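Side-chain contact in 3-phytase (Klebsiella pneumoniae, PDB 2WNH), which probably releases phosphate from phytate (inositol hexakisphosphate) by hydrolysing its phosphate esters: residues P143-Q146 against L147-V150. The protein carries 3 engineered substitutions. Numbering follows the deposited sequence.
Sequences PARQ and LAAV
The flat guanidinium of R145 has A148 CB at its edge, near the guanidinium plane, 4.1 Å from NH1, and it also takes part in a cation-pi contact with Y257 of helix 256-274. These are the first two turns of the amphipathic α-helix 143-154 in a histidine acid phosphatase, and they illustrate how helical periodicity brings together side chains three residues apart, as in R145 and A148, or four, as in Q146 and V150. Although the CB of R145 leaves the backbone away from the next turn, bends at chi2 and chi3 bring the end of the chain back beside A148. The other flat group, the amide of Q146, belongs to the buried side: OE1 is hydrogen-bonded to T199 and NE2 to T258, so both polar ends are satisfied between strand 199-201 and helix 256-274. With CG anti to the backbone N (chi1 -166°) and the chain extended beyond it, Q146 runs alongside V150, its CG 4.1 Å from V150 CG2. V150 also packs on V191, T199 and I201, and L147 shares V191 with it. L147 N reaches P143 O at 2.9 Å, and that same carbonyl oxygen accepts a second bond from Q193 NE2. The bond from A148 N to A144 O is weak, at 3.3 Å, whereas V150 N donates to Q146 O with a nearly straight N-H...O angle of 170°.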
loop_
_atom_site.group_PDB
_atom_site.type_symbol
_atom_site.label_atom_id
_atom_site.label_comp_id
_atom_site.label_asym_id
_atom_site.label_seq_id
_atom_site.Cartn_x
_atom_site.Cartn_y
_atom_site.Cartn_z
ATOM N N PRO B 143 -33.390 -24.531 39.028
ATOM C CA PRO B 143 -33.825 -25.706 38.251
ATOM C C PRO B 143 -35.354 -25.938 38.245
ATOM O O PRO B 143 -35.930 -26.294 37.202
ATOM C CB PRO B 143 -33.061 -26.865 38.908
ATOM C CG PRO B 143 -31.824 -26.212 39.491
ATOM C CD PRO B 143 -32.287 -24.859 39.952
ATOM N N ALA B 144 -36.013 -25.710 39.381
ATOM C CA ALA B 144 -37.469 -25.936 39.471
ATOM C C ALA B 144 -38.254 -24.983 38.596
ATOM O O ALA B 144 -39.224 -25.367 37.962
ATOM C CB ALA B 144 -37.934 -25.799 40.911
ATOM N N ARG B 145 -37.822 -23.719 38.552
ATOM C CA ARG B 145 -38.477 -22.719 37.703
ATOM C C ARG B 145 -38.177 -22.997 36.228
ATOM O O ARG B 145 -39.065 -22.913 35.378
ATOM C CB ARG B 145 -37.972 -21.309 38.063
ATOM C CG ARG B 145 -38.520 -20.725 39.367
ATOM C CD ARG B 145 -40.020 -20.311 39.245
ATOM N NE ARG B 145 -40.254 -19.233 38.282
ATOM C CZ ARG B 145 -40.793 -19.373 37.070
ATOM N NH1 ARG B 145 -41.192 -20.561 36.620
ATOM N NH2 ARG B 145 -40.937 -18.305 36.296
ATOM N N GLN B 146 -36.925 -23.342 35.932
ATOM C CA GLN B 146 -36.558 -23.636 34.543
ATOM C C GLN B 146 -37.300 -24.845 33.991
ATOM O O GLN B 146 -37.742 -24.832 32.844
ATOM C CB GLN B 146 -35.058 -23.816 34.375
ATOM C CG GLN B 146 -34.622 -23.787 32.907
ATOM C CD GLN B 146 -33.125 -23.882 32.782
ATOM O OE1 GLN B 146 -32.517 -24.888 33.176
ATOM N NE2 GLN B 146 -32.504 -22.816 32.251
ATOM N N LEU B 147 -37.479 -25.875 34.818
ATOM C CA LEU B 147 -38.291 -27.032 34.433
ATOM C C LEU B 147 -39.715 -26.639 34.028
ATOM O O LEU B 147 -40.208 -27.051 32.975
ATOM C CB LEU B 147 -38.305 -28.051 35.581
ATOM C CG LEU B 147 -39.028 -29.384 35.338
ATOM C CD1 LEU B 147 -38.446 -30.130 34.135
ATOM C CD2 LEU B 147 -38.866 -30.212 36.608
ATOM N N ALA B 148 -40.372 -25.846 34.870
ATOM C CA ALA B 148 -41.703 -25.340 34.586
ATOM C C ALA B 148 -41.769 -24.530 33.301
ATOM O O ALA B 148 -42.649 -24.735 32.461
ATOM C CB ALA B 148 -42.190 -24.481 35.767
ATOM N N ALA B 149 -40.835 -23.583 33.177
ATOM C CA ALA B 149 -40.757 -22.691 32.014
ATOM C C ALA B 149 -40.590 -23.422 30.685
ATOM O O ALA B 149 -41.282 -23.103 29.719
ATOM C CB ALA B 149 -39.604 -21.686 32.227
ATOM N N VAL B 150 -39.653 -24.370 30.634
ATOM C CA VAL B 150 -39.413 -25.174 29.427
ATOM C C VAL B 150 -40.644 -26.029 29.114
ATOM O O VAL B 150 -41.098 -26.076 27.972
ATOM C CB VAL B 150 -38.123 -26.052 29.561
ATOM C CG1 VAL B 150 -37.934 -26.961 28.363
ATOM C CG2 VAL B 150 -36.888 -25.160 29.737
#